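Local coordinates for protein transcriptional regulator, Crp/Fnr family (Eubacterium rectale ATCC 33656, PDB 3DV8) that probably acts as a two-subunit transcriptional regulator, sensing a signal through a cyclic nucleotide-binding-type domain and binding DNA through a winged helix-turn-helix domain, at residues A[54-59]-A[176-181]; A[68-73]-A[78-83]; A[196-201]-A[211-216]. All coordinates share one frame; numbering follows the deposited sequence.

Contact 1: A[54-59]-A[176-181]; sequences QLRTYI and ANHLGS
Arg-56 reaches from strand 55-60 to the C-terminal end of helix 172-179, where it meets Asn-177 and His-178. Its NH2 lies 3.0 Å from Asn-177 O. The oxygen comes in at the guanidinium edge, but the N-H does not point at it well enough for a hydrogen bond. NH2 also comes within 4.0 Å of Asn-177 CB. The second touch is to the imidazole. Arg-56 NE is 4.0 Å from His-178 CE1, with guanidinium and ring planes 68° apart, so the two groups are not stacked.

Both groups are positioned by Thr-68. Its OG1 is hydrogen-bonded to Arg-56 NE and to His-178 ND1, and so bridges the strand and the helix where no direct bond does. Arg-56 CG is anti to the backbone N (chi1 -177°), which carries the long chain out from the strand toward the helix. The Tyr-58 ring backs one guanidinium face, with Arg-56 NH1 3.3 Å above the ring plane and over its centre. Arg-56 NH1 also makes a salt bridge to Glu-66. A leucine in place of Arg-56 would take away the guanidinium, and is likely to leave the Glu-66 carboxylate without this counter-charge and the Tyr-58 ring face without its cover.

The contact joins the cyclic nucleotide-binding domain to the helix-turn-helix domain. Strand 66-72 flanks the arginine strand on one side and strand 94-97 on the other. On the helix side, Phe-155 of helix 148-163 meets the His-178 ring, and Leu-179 packs on Val-152 of the same helix.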
ATOM      1  N   GLN A  54      12.594 -10.911  14.901  1.00 59.44           N
ATOM      2  CA  GLN A  54      12.441 -10.302  13.585  1.00 59.52           C
ATOM      3  C   GLN A  54      11.457 -11.103  12.714  1.00 59.45           C
ATOM      4  O   GLN A  54      11.650 -12.308  12.512  1.00 58.86           O
ATOM      5  CB  GLN A  54      13.817 -10.205  12.924  1.00 59.41           C
ATOM      6  CG  GLN A  54      13.860  -9.395  11.619  1.00 61.28           C
ATOM      7  CD  GLN A  54      15.264  -9.321  11.030  1.00 59.66           C
ATOM      8  OE1 GLN A  54      16.236  -9.039  11.732  1.00 58.80           O
ATOM      9  NE2 GLN A  54      15.368  -9.565   9.737  1.00 58.95           N
ATOM     10  N   LEU A  55      10.395 -10.422  12.253  1.00 59.67           N
ATOM     11  CA  LEU A  55       9.357 -10.993  11.386  1.00 59.01           C
ATOM     12  C   LEU A  55       9.408 -10.313  10.026  1.00 57.99           C
ATOM     13  O   LEU A  55       9.815  -9.147   9.908  1.00 57.56           O
ATOM     14  CB  LEU A  55       7.957 -10.830  11.987  1.00 58.66           C
ATOM     15  CG  LEU A  55       7.687 -11.460  13.360  1.00 61.10           C
ATOM     16  CD1 LEU A  55       6.232 -11.184  13.773  1.00 60.79           C
ATOM     17  CD2 LEU A  55       7.986 -12.971  13.376  1.00 60.37           C
ATOM     18  N   ARG A  56       8.976 -11.052   9.012  1.00 56.82           N
ATOM     19  CA  ARG A  56       8.979 -10.592   7.640  1.00 56.63           C
ATOM     20  C   ARG A  56       7.606 -10.804   6.984  1.00 56.94           C
ATOM     21  O   ARG A  56       7.179 -11.956   6.813  1.00 56.94           O
ATOM     22  CB  ARG A  56      10.030 -11.399   6.898  1.00 57.33           C
ATOM     23  CG  ARG A  56      10.240 -11.021   5.446  1.00 57.49           C
ATOM     24  CD  ARG A  56      10.489 -12.244   4.595  1.00 56.70           C
ATOM     25  NE  ARG A  56      10.477 -11.908   3.174  1.00 56.79           N
ATOM     26  CZ  ARG A  56      10.416 -12.783   2.176  1.00 55.59           C
ATOM     27  NH1 ARG A  56      10.280 -14.081   2.409  1.00 54.19           N
ATOM     28  NH2 ARG A  56      10.423 -12.331   0.927  1.00 57.89           N
ATOM     29  N   THR A  57       6.938  -9.696   6.617  1.00 56.16           N
ATOM     30  CA  THR A  57       5.661  -9.729   5.905  1.00 55.36           C
ATOM     31  C   THR A  57       5.973  -9.636   4.415  1.00 54.93           C
ATOM     32  O   THR A  57       6.661  -8.728   3.988  1.00 54.29           O
ATOM     33  CB  THR A  57       4.729  -8.608   6.337  1.00 55.13           C
ATOM     34  OG1 THR A  57       4.444  -8.783   7.724  1.00 55.48           O
ATOM     35  CG2 THR A  57       3.407  -8.639   5.541  1.00 54.62           C
ATOM     36  N   TYR A  58       5.483 -10.604   3.644  1.00 55.63           N
ATOM     37  CA  TYR A  58       5.705 -10.658   2.203  1.00 55.63           C
ATOM     38  C   TYR A  58       4.507 -11.229   1.444  1.00 56.17           C
ATOM     39  O   TYR A  58       3.538 -11.736   2.045  1.00 55.49           O
ATOM     40  CB  TYR A  58       6.978 -11.462   1.899  1.00 55.50           C
ATOM     41  CG  TYR A  58       6.963 -12.953   2.238  1.00 54.56           C
ATOM     42  CD1 TYR A  58       7.026 -13.401   3.570  1.00 54.89           C
ATOM     43  CD2 TYR A  58       6.966 -13.921   1.222  1.00 54.33           C
ATOM     44  CE1 TYR A  58       7.047 -14.778   3.884  1.00 53.21           C
ATOM     45  CE2 TYR A  58       6.982 -15.291   1.521  1.00 55.99           C
ATOM     46  CZ  TYR A  58       7.028 -15.714   2.853  1.00 56.24           C
ATOM     47  OH  TYR A  58       7.043 -17.060   3.133  1.00 54.06           O
ATOM     48  N   ILE A  59       4.579 -11.107   0.121  1.00 56.49           N
ATOM     49  CA  ILE A  59       3.553 -11.629  -0.768  1.00 57.35           C
ATOM     50  C   ILE A  59       4.212 -12.581  -1.753  1.00 58.56           C
ATOM     51  O   ILE A  59       5.381 -12.422  -2.079  1.00 58.11           O
ATOM     52  CB  ILE A  59       2.720 -10.506  -1.448  1.00 57.60           C
ATOM     53  CG1 ILE A  59       3.581  -9.569  -2.316  1.00 57.67           C
ATOM     54  CG2 ILE A  59       1.968  -9.722  -0.372  1.00 55.09           C
ATOM     55  CD1 ILE A  59       2.772  -8.533  -3.079  1.00 57.18           C
ATOM     56  N   ALA A 176      16.838 -11.878  -3.908  1.00 53.21           N
ATOM     57  CA  ALA A 176      15.802 -11.889  -4.971  1.00 53.13           C
ATOM     58  C   ALA A 176      14.380 -11.907  -4.396  1.00 52.66           C
ATOM     59  O   ALA A 176      13.515 -11.189  -4.879  1.00 52.79           O
ATOM     60  CB  ALA A 176      15.993 -13.076  -5.922  1.00 51.71           C
ATOM     61  N   ASN A 177      14.165 -12.723  -3.363  1.00 53.06           N
ATOM     62  CA  ASN A 177      12.873 -12.818  -2.660  1.00 53.67           C
ATOM     63  C   ASN A 177      12.517 -11.564  -1.853  1.00 54.12           C
ATOM     64  O   ASN A 177      11.343 -11.266  -1.674  1.00 53.23           O
ATOM     65  CB  ASN A 177      12.818 -14.073  -1.774  1.00 54.35           C
ATOM     66  CG  ASN A 177      12.835 -15.384  -2.582  1.00 55.05           C
ATOM     67  OD1 ASN A 177      12.664 -15.383  -3.803  1.00 59.16           O
ATOM     68  ND2 ASN A 177      13.049 -16.502  -1.894  1.00 51.17           N
ATOM     69  N   HIS A 178      13.526 -10.844  -1.363  1.00 55.57           N
ATOM     70  CA  HIS A 178      13.298  -9.555  -0.692  1.00 56.50           C
ATOM     71  C   HIS A 178      12.865  -8.447  -1.652  1.00 57.83           C
ATOM     72  O   HIS A 178      11.972  -7.673  -1.325  1.00 58.97           O
ATOM     73  CB  HIS A 178      14.538  -9.082   0.085  1.00 56.11           C
ATOM     74  CG  HIS A 178      14.668  -9.695   1.437  1.00 57.42           C
ATOM     75  ND1 HIS A 178      13.703  -9.528   2.407  1.00 57.10           N
ATOM     76  CD2 HIS A 178      15.657 -10.422   2.008  1.00 58.78           C
ATOM     77  CE1 HIS A 178      14.078 -10.151   3.506  1.00 58.38           C
ATOM     78  NE2 HIS A 178      15.265 -10.695   3.296  1.00 57.78           N
ATOM     79  N   LEU A 179      13.490  -8.403  -2.830  1.00 58.92           N
ATOM     80  CA  LEU A 179      13.289  -7.348  -3.822  1.00 60.11           C
ATOM     81  C   LEU A 179      12.282  -7.610  -4.953  1.00 60.86           C
ATOM     82  O   LEU A 179      12.007  -6.696  -5.727  1.00 61.04           O
ATOM     83  CB  LEU A 179      14.656  -7.005  -4.455  1.00 60.26           C
ATOM     84  CG  LEU A 179      15.801  -6.614  -3.509  1.00 59.35           C
ATOM     85  CD1 LEU A 179      17.053  -6.359  -4.318  1.00 57.14           C
ATOM     86  CD2 LEU A 179      15.459  -5.393  -2.664  1.00 54.56           C
ATOM     87  N   GLY A 180      11.713  -8.810  -5.062  1.00 61.03           N
ATOM     88  CA  GLY A 180      10.829  -9.114  -6.192  1.00 61.16           C
ATOM     89  C   GLY A 180      11.585  -9.325  -7.494  1.00 61.98           C
ATOM     90  O   GLY A 180      11.047  -9.023  -8.558  1.00 62.75           O
ATOM     91  N   SER A 181      12.810  -9.860  -7.418  1.00 62.34           N
ATOM     92  CA  SER A 181      13.657 -10.133  -8.587  1.00 63.21           C
ATOM     93  C   SER A 181      13.898 -11.646  -8.727  1.00 64.06           C
ATOM     94  O   SER A 181      13.308 -12.439  -7.980  1.00 64.22           O
ATOM     95  CB  SER A 181      14.978  -9.375  -8.444  1.00 63.14           C
ATOM     96  OG  SER A 181      15.725  -9.440  -9.647  1.00 63.58           O
TER

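Contact 2: A[68-73]-A[78-83]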
ATOM      1  N   THR A  68       9.325  -8.575  -0.194  1.00 53.32           N
ATOM      2  CA  THR A  68       9.071  -8.171   1.199  1.00 53.51           C
ATOM      3  C   THR A  68       8.329  -6.827   1.234  1.00 53.63           C
ATOM      4  O   THR A  68       8.775  -5.857   0.620  1.00 54.16           O
ATOM      5  CB  THR A  68      10.392  -8.011   2.014  1.00 52.91           C
ATOM      6  OG1 THR A  68      11.091  -9.261   2.036  1.00 52.83           O
ATOM      7  CG2 THR A  68      10.137  -7.549   3.456  1.00 50.65           C
ATOM      8  N   LEU A  69       7.205  -6.786   1.946  1.00 53.71           N
ATOM      9  CA  LEU A  69       6.446  -5.559   2.129  1.00 54.79           C
ATOM     10  C   LEU A  69       7.112  -4.718   3.226  1.00 56.13           C
ATOM     11  O   LEU A  69       7.371  -3.533   3.032  1.00 57.52           O
ATOM     12  CB  LEU A  69       4.983  -5.857   2.459  1.00 54.70           C
ATOM     13  CG  LEU A  69       4.200  -6.658   1.406  1.00 54.68           C
ATOM     14  CD1 LEU A  69       2.751  -6.775   1.840  1.00 52.20           C
ATOM     15  CD2 LEU A  69       4.270  -6.030   0.021  1.00 53.21           C
ATOM     16  N   TYR A  70       7.385  -5.337   4.367  1.00 56.30           N
ATOM     17  CA  TYR A  70       8.042  -4.670   5.493  1.00 56.38           C
ATOM     18  C   TYR A  70       8.531  -5.710   6.483  1.00 56.85           C
ATOM     19  O   TYR A  70       8.169  -6.891   6.391  1.00 56.08           O
ATOM     20  CB  TYR A  70       7.069  -3.705   6.204  1.00 56.99           C
ATOM     21  CG  TYR A  70       5.782  -4.364   6.661  1.00 57.27           C
ATOM     22  CD1 TYR A  70       5.694  -4.979   7.916  1.00 54.94           C
ATOM     23  CD2 TYR A  70       4.650  -4.387   5.825  1.00 59.04           C
ATOM     24  CE1 TYR A  70       4.522  -5.613   8.332  1.00 58.56           C
ATOM     25  CE2 TYR A  70       3.462  -5.005   6.231  1.00 61.34           C
ATOM     26  CZ  TYR A  70       3.407  -5.627   7.487  1.00 61.84           C
ATOM     27  OH  TYR A  70       2.248  -6.238   7.904  1.00 61.42           O
ATOM     28  N   ARG A  71       9.338  -5.248   7.432  1.00 57.78           N
ATOM     29  CA  ARG A  71       9.847  -6.066   8.527  1.00 58.90           C
ATOM     30  C   ARG A  71       9.382  -5.488   9.868  1.00 58.92           C
ATOM     31  O   ARG A  71       9.235  -4.269  10.017  1.00 58.21           O
ATOM     32  CB  ARG A  71      11.369  -6.141   8.480  1.00 58.88           C
ATOM     33  CG  ARG A  71      11.915  -7.104   7.436  1.00 59.13           C
ATOM     34  CD  ARG A  71      13.408  -6.862   7.250  1.00 60.03           C
ATOM     35  NE  ARG A  71      14.165  -7.994   6.711  1.00 59.67           N
ATOM     36  CZ  ARG A  71      15.438  -7.933   6.303  1.00 62.39           C
ATOM     37  NH1 ARG A  71      16.117  -6.782   6.260  1.00 66.08           N
ATOM     38  NH2 ARG A  71      16.038  -9.034   5.871  1.00 62.61           N
ATOM     39  N   LEU A  72       9.145  -6.389  10.821  1.00 59.74           N
ATOM     40  CA  LEU A  72       8.767  -6.051  12.190  1.00 60.08           C
ATOM     41  C   LEU A  72       9.910  -6.531  13.102  1.00 60.34           C
ATOM     42  O   LEU A  72      10.391  -7.660  12.951  1.00 59.57           O
ATOM     43  CB  LEU A  72       7.441  -6.722  12.555  1.00 59.90           C
ATOM     44  CG  LEU A  72       6.211  -6.401  11.695  1.00 58.69           C
ATOM     45  CD1 LEU A  72       5.047  -7.231  12.190  1.00 56.96           C
ATOM     46  CD2 LEU A  72       5.849  -4.913  11.723  1.00 57.06           C
ATOM     47  N   PHE A  73      10.341  -5.661  14.022  1.00 61.20           N
ATOM     48  CA  PHE A  73      11.453  -5.924  14.970  1.00 61.31           C
ATOM     49  C   PHE A  73      10.937  -5.914  16.421  1.00 61.81           C
ATOM     50  O   PHE A  73       9.723  -5.933  16.634  1.00 62.19           O
ATOM     51  CB  PHE A  73      12.541  -4.864  14.756  1.00 60.36           C
ATOM     52  CG  PHE A  73      13.081  -4.838  13.365  1.00 58.30           C
ATOM     53  CD1 PHE A  73      14.080  -5.741  12.980  1.00 55.36           C
ATOM     54  CD2 PHE A  73      12.594  -3.923  12.431  1.00 56.34           C
ATOM     55  CE1 PHE A  73      14.600  -5.728  11.681  1.00 57.86           C
ATOM     56  CE2 PHE A  73      13.103  -3.892  11.120  1.00 58.52           C
ATOM     57  CZ  PHE A  73      14.111  -4.796  10.742  1.00 58.55           C
ATOM     58  N   CYS A  78       2.143  -6.608  15.020  1.00 63.34           N
ATOM     59  CA  CYS A  78       1.664  -7.154  13.769  1.00 61.43           C
ATOM     60  C   CYS A  78       0.145  -7.059  13.795  1.00 58.98           C
ATOM     61  O   CYS A  78      -0.483  -7.597  14.705  1.00 57.86           O
ATOM     62  CB  CYS A  78       2.102  -8.603  13.635  1.00 60.95           C
ATOM     63  SG  CYS A  78       1.630  -9.319  12.086  1.00 63.20           S
ATOM     64  N   LEU A  79      -0.430  -6.349  12.825  1.00 57.50           N
ATOM     65  CA  LEU A  79      -1.884  -6.229  12.679  1.00 57.33           C
ATOM     66  C   LEU A  79      -2.437  -7.235  11.674  1.00 57.33           C
ATOM     67  O   LEU A  79      -3.478  -7.849  11.935  1.00 57.40           O
ATOM     68  CB  LEU A  79      -2.279  -4.810  12.236  1.00 57.33           C
ATOM     69  CG  LEU A  79      -3.767  -4.479  12.011  1.00 57.70           C
ATOM     70  CD1 LEU A  79      -4.646  -4.918  13.178  1.00 58.86           C
ATOM     71  CD2 LEU A  79      -3.949  -2.992  11.764  1.00 57.50           C
ATOM     72  N   LEU A  80      -1.727  -7.410  10.546  1.00 57.32           N
ATOM     73  CA  LEU A  80      -2.183  -8.254   9.412  1.00 56.85           C
ATOM     74  C   LEU A  80      -2.246  -9.767   9.662  1.00 56.92           C
ATOM     75  O   LEU A  80      -2.804 -10.507   8.842  1.00 56.54           O
ATOM     76  CB  LEU A  80      -1.403  -7.925   8.126  1.00 56.73           C
ATOM     77  CG  LEU A  80      -1.413  -6.447   7.690  1.00 53.99           C
ATOM     78  CD1 LEU A  80      -0.589  -6.268   6.415  1.00 52.30           C
ATOM     79  CD2 LEU A  80      -2.828  -5.890   7.503  1.00 51.93           C
ATOM     80  N   SER A  81      -1.678 -10.211  10.788  1.00 57.37           N
ATOM     81  CA  SER A  81      -1.832 -11.590  11.283  1.00 57.09           C
ATOM     82  C   SER A  81      -3.273 -11.833  11.818  1.00 57.44           C
ATOM     83  O   SER A  81      -3.663 -12.994  12.026  1.00 57.64           O
ATOM     84  CB  SER A  81      -0.781 -11.899  12.353  1.00 56.65           C
ATOM     85  OG  SER A  81      -0.726 -10.845  13.286  1.00 55.86           O
ATOM     86  N   ALA A  82      -4.021 -10.745  12.073  1.00 57.19           N
ATOM     87  CA  ALA A  82      -5.433 -10.773  12.447  1.00 57.26           C
ATOM     88  C   ALA A  82      -6.301 -10.089  11.354  1.00 57.57           C
ATOM     89  O   ALA A  82      -7.346  -9.542  11.681  1.00 57.95           O
ATOM     90  CB  ALA A  82      -5.628 -10.086  13.810  1.00 56.04           C
ATOM     91  N   SER A  83      -5.891 -10.161  10.074  1.00 58.25           N
ATOM     92  CA  SER A  83      -6.605  -9.520   8.914  1.00 58.88           C
ATOM     93  C   SER A  83      -8.115  -9.801   8.786  1.00 61.31           C
ATOM     94  O   SER A  83      -8.877  -8.942   8.327  1.00 61.54           O
ATOM     95  CB  SER A  83      -5.940  -9.886   7.566  1.00 58.37           C
ATOM     96  OG  SER A  83      -4.686  -9.258   7.391  1.00 55.10           O
TER
HETATM   97  O   HOH W   1       1.379  -5.670  10.359  1.00 18.09           O
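Tyr-70 and Leu-72 extend from strand 66-72 toward Leu-80 and Cys-78, and most of what passes between the segments is apolar. Leu-80 CD1 comes up to the hydroxyl end of Tyr-70 edge-on, 4.2 Å from Tyr-70 CZ. It does not cover a ring face. The tyrosine CG lies between its backbone N and carbonyl carbon (chi1 55°), an orientation that sends the ring across to the loop. Leu-72 uses one methyl: its CD1 is 3.6 Å from Cys-78 CB and 4.0 Å from Cys-78 SG. The two strand residues also support each other, since Leu-72 CG lies in the plane of the Tyr-70 ring at its edge.

The polar link is made by water. One water is hydrogen-bonded to Tyr-70 OH at 2.7 Å and accepts from Leu-79 N at 3.1 Å. A buried hydroxyl and a backbone N-H are thus both satisfied by one molecule.

Hydrogen bonds inside 78-83 shape the loop. Ser-83 OG donates to Leu-80 O at 2.7 Å, and Ala-82 N donates to Leu-79 O at 2.9 Å; both bonds hold the 3-10 turn together.

Arg-132 of helix 119-145 packs against Tyr-70 and Leu-72. Strand 66-72 carries a classic beta bulge, with Leu-69 and Tyr-70 placed against the single residue Thr-57 of strand 55-60. The arrangement is that of the cupin-like beta roll, with apolar side chains meeting between its two antiparallel sheets. The 3-10 turn probably corresponds to the short helix of the phosphate-binding cassette in relatives such as CRP.

Contact 3: A[196-201]-A[211-216]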
ATOM      1  N   GLU A 196      33.162  -3.793  -9.495  1.00 58.92           N
ATOM      2  CA  GLU A 196      33.289  -2.384  -9.058  1.00 58.86           C
ATOM      3  C   GLU A 196      33.874  -2.189  -7.633  1.00 58.80           C
ATOM      4  O   GLU A 196      33.932  -1.058  -7.156  1.00 59.32           O
ATOM      5  CB  GLU A 196      31.927  -1.666  -9.184  1.00 59.21           C
ATOM      6  CG  GLU A 196      31.426  -1.531 -10.626  1.00 62.25           C
ATOM      7  CD  GLU A 196      32.305  -0.623 -11.478  1.00 65.39           C
ATOM      8  OE1 GLU A 196      32.528   0.539 -11.075  1.00 68.37           O
ATOM      9  OE2 GLU A 196      32.768  -1.072 -12.553  1.00 65.82           O
ATOM     10  N   GLY A 197      34.300  -3.258  -6.954  1.00 57.93           N
ATOM     11  CA  GLY A 197      34.866  -3.158  -5.604  1.00 57.68           C
ATOM     12  C   GLY A 197      33.926  -2.806  -4.451  1.00 57.18           C
ATOM     13  O   GLY A 197      34.395  -2.472  -3.363  1.00 58.01           O
ATOM     14  N   LEU A 198      32.617  -2.891  -4.666  1.00 56.40           N
ATOM     15  CA  LEU A 198      31.637  -2.577  -3.616  1.00 56.06           C
ATOM     16  C   LEU A 198      31.478  -3.715  -2.604  1.00 55.91           C
ATOM     17  O   LEU A 198      31.258  -3.464  -1.410  1.00 55.24           O
ATOM     18  CB  LEU A 198      30.276  -2.250  -4.233  1.00 56.23           C
ATOM     19  CG  LEU A 198      30.241  -1.086  -5.237  1.00 56.99           C
ATOM     20  CD1 LEU A 198      28.822  -0.923  -5.775  1.00 54.77           C
ATOM     21  CD2 LEU A 198      30.741   0.223  -4.629  1.00 53.50           C
ATOM     22  N   VAL A 199      31.552  -4.956  -3.097  1.00 55.70           N
ATOM     23  CA  VAL A 199      31.411  -6.170  -2.279  1.00 54.94           C
ATOM     24  C   VAL A 199      32.421  -7.237  -2.681  1.00 54.11           C
ATOM     25  O   VAL A 199      33.032  -7.138  -3.745  1.00 54.56           O
ATOM     26  CB  VAL A 199      29.993  -6.800  -2.429  1.00 54.65           C
ATOM     27  CG1 VAL A 199      28.921  -5.813  -2.031  1.00 55.05           C
ATOM     28  CG2 VAL A 199      29.746  -7.280  -3.864  1.00 54.34           C
ATOM     29  N   LYS A 200      32.601  -8.226  -1.803  1.00 52.93           N
ATOM     30  CA  LYS A 200      33.409  -9.421  -2.068  1.00 52.27           C
ATOM     31  C   LYS A 200      32.450 -10.618  -1.972  1.00 52.37           C
ATOM     32  O   LYS A 200      31.662 -10.711  -1.023  1.00 50.93           O
ATOM     33  CB  LYS A 200      34.543  -9.566  -1.064  1.00 51.96           C
ATOM     34  CG  LYS A 200      35.478 -10.734  -1.358  1.00 51.72           C
ATOM     35  CD  LYS A 200      36.626 -10.855  -0.375  1.00 51.83           C
ATOM     36  CE  LYS A 200      36.161 -11.180   1.041  1.00 50.17           C
ATOM     37  NZ  LYS A 200      37.290 -11.476   1.961  1.00 48.58           N
ATOM     38  N   LEU A 201      32.520 -11.514  -2.957  1.00 53.53           N
ATOM     39  CA  LEU A 201      31.673 -12.711  -3.011  1.00 54.66           C
ATOM     40  C   LEU A 201      32.534 -13.933  -2.755  1.00 55.77           C
ATOM     41  O   LEU A 201      33.594 -14.072  -3.353  1.00 55.77           O
ATOM     42  CB  LEU A 201      30.980 -12.825  -4.370  1.00 54.49           C
ATOM     43  CG  LEU A 201      30.090 -11.645  -4.773  1.00 53.16           C
ATOM     44  CD1 LEU A 201      29.619 -11.814  -6.203  1.00 49.96           C
ATOM     45  CD2 LEU A 201      28.914 -11.495  -3.808  1.00 53.95           C
ATOM     46  N   SER A 211      31.055   0.537   2.070  1.00 59.12           N
ATOM     47  CA  SER A 211      29.767   0.953   2.606  1.00 61.36           C
ATOM     48  C   SER A 211      29.427   2.419   2.233  1.00 62.07           C
ATOM     49  O   SER A 211      28.254   2.745   2.032  1.00 62.23           O
ATOM     50  CB  SER A 211      29.748   0.762   4.124  1.00 61.09           C
ATOM     51  OG  SER A 211      28.438   0.929   4.625  1.00 64.61           O
ATOM     52  N   LYS A 212      30.447   3.284   2.157  1.00 62.79           N
ATOM     53  CA  LYS A 212      30.282   4.687   1.742  1.00 62.97           C
ATOM     54  C   LYS A 212      29.799   4.765   0.284  1.00 63.57           C
ATOM     55  O   LYS A 212      28.833   5.476   0.001  1.00 63.84           O
ATOM     56  CB  LYS A 212      31.582   5.485   1.933  1.00 61.91           C
ATOM     57  N   ARG A 213      30.442   4.013  -0.619  1.00 64.45           N
ATOM     58  CA  ARG A 213      30.036   3.970  -2.051  1.00 65.27           C
ATOM     59  C   ARG A 213      28.684   3.309  -2.315  1.00 65.76           C
ATOM     60  O   ARG A 213      27.986   3.728  -3.239  1.00 66.16           O
ATOM     61  CB  ARG A 213      31.084   3.297  -2.932  1.00 65.29           C
ATOM     62  CG  ARG A 213      32.293   4.146  -3.209  1.00 65.34           C
ATOM     63  CD  ARG A 213      33.315   3.343  -3.983  1.00 67.04           C
ATOM     64  NE  ARG A 213      32.852   2.936  -5.309  1.00 70.06           N
ATOM     65  CZ  ARG A 213      33.512   2.116  -6.132  1.00 69.83           C
ATOM     66  NH1 ARG A 213      34.686   1.581  -5.789  1.00 71.21           N
ATOM     67  NH2 ARG A 213      32.982   1.822  -7.319  1.00 72.26           N
ATOM     68  N   LEU A 214      28.340   2.259  -1.561  1.00 66.23           N
ATOM     69  CA  LEU A 214      27.003   1.635  -1.677  1.00 66.46           C
ATOM     70  C   LEU A 214      25.917   2.636  -1.294  1.00 66.96           C
ATOM     71  O   LEU A 214      24.858   2.659  -1.921  1.00 66.48           O
ATOM     72  CB  LEU A 214      26.851   0.368  -0.814  1.00 66.50           C
ATOM     73  CG  LEU A 214      27.494  -0.928  -1.297  1.00 67.20           C
ATOM     74  CD1 LEU A 214      27.317  -1.978  -0.235  1.00 68.04           C
ATOM     75  CD2 LEU A 214      26.894  -1.405  -2.618  1.00 66.14           C
ATOM     76  N   GLU A 215      26.185   3.447  -0.267  1.00 68.36           N
ATOM     77  CA  GLU A 215      25.244   4.481   0.157  1.00 70.25           C
ATOM     78  C   GLU A 215      25.042   5.557  -0.917  1.00 70.25           C
ATOM     79  O   GLU A 215      23.932   6.050  -1.057  1.00 69.93           O
ATOM     80  CB  GLU A 215      25.617   5.099   1.507  1.00 70.69           C
ATOM     81  CG  GLU A 215      24.515   6.026   2.029  1.00 75.99           C
ATOM     82  CD  GLU A 215      24.501   6.155   3.527  1.00 81.73           C
ATOM     83  OE1 GLU A 215      25.569   6.454   4.103  1.00 86.09           O
ATOM     84  OE2 GLU A 215      23.410   5.971   4.120  1.00 85.34           O
ATOM     85  N   THR A 216      26.085   5.892  -1.685  1.00 70.36           N
ATOM     86  CA  THR A 216      25.930   6.854  -2.792  1.00 70.30           C
ATOM     87  C   THR A 216      25.106   6.267  -3.977  1.00 70.39           C
ATOM     88  O   THR A 216      24.485   7.043  -4.702  1.00 70.55           O
ATOM     89  CB  THR A 216      27.268   7.524  -3.214  1.00 69.91           C
ATOM     90  OG1 THR A 216      28.203   6.535  -3.631  1.00 71.02           O
ATOM     91  CG2 THR A 216      27.851   8.314  -2.047  1.00 66.96           C
TER
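Leu-198 meets Leu-214 and Arg-213, one methyl branch on each, and these van der Waals touches carry much of the contact. Leu-198 CD1 lies 3.7 Å from Leu-214 CD2, the two side chains slanting past each other. The other branch, Leu-198 CD2, sits over one face of the Arg-213 guanidinium, offset toward its rim and 3.5 Å from NE. The same methyl also rests on Arg-213 CB at 3.5 Å. The arginine chain bends at chi3 (64°), which folds its flat end back across the leucine.

The two leucines belong to the core of a winged helix-turn-helix domain, with Arg-213 at its surface. Helix 183-195 ends in a Schellman motif at Gly-197, and the chain then enters the beta-hairpin wing, 199-202 with 205-208. Phe-193 of that helix packs on both Leu-198 and Leu-214, while Ala-153 of helix 148-163 also touches Leu-214.

Charges meet at the margin. Glu-196 OE1 and Arg-213 NH2 form a long salt bridge of 4.0 Å. OE1 lies in the guanidinium plane at its edge, with the carboxylate turned 86° from it. Glu-196 O is 3.0 Å from Arg-213 NH2. Within helix 211-219, Thr-216 OG1 donates a hydrogen bond of 2.8 Å to Arg-213 O.

From the N terminus, the chain first enters contact 1 at 54-59. It then turns into the neighbouring strand and closes contact 2 locally, 68-73 against 78-83. Contact 2 is therefore nested in the much longer loop that contact 1 closes at 176-181. These two touch, with centres about 11 Å apart, and share one sheet. Contact 2 ties that sheet to the loop after strand 77-78, whereas contact 1 ties it to the helix-turn-helix domain. Contact 3 follows in series and joins the start of the wing to the C-terminal helix. Its centre is about 22 Å from that of contact 1 and about 30 Å from that of contact 2.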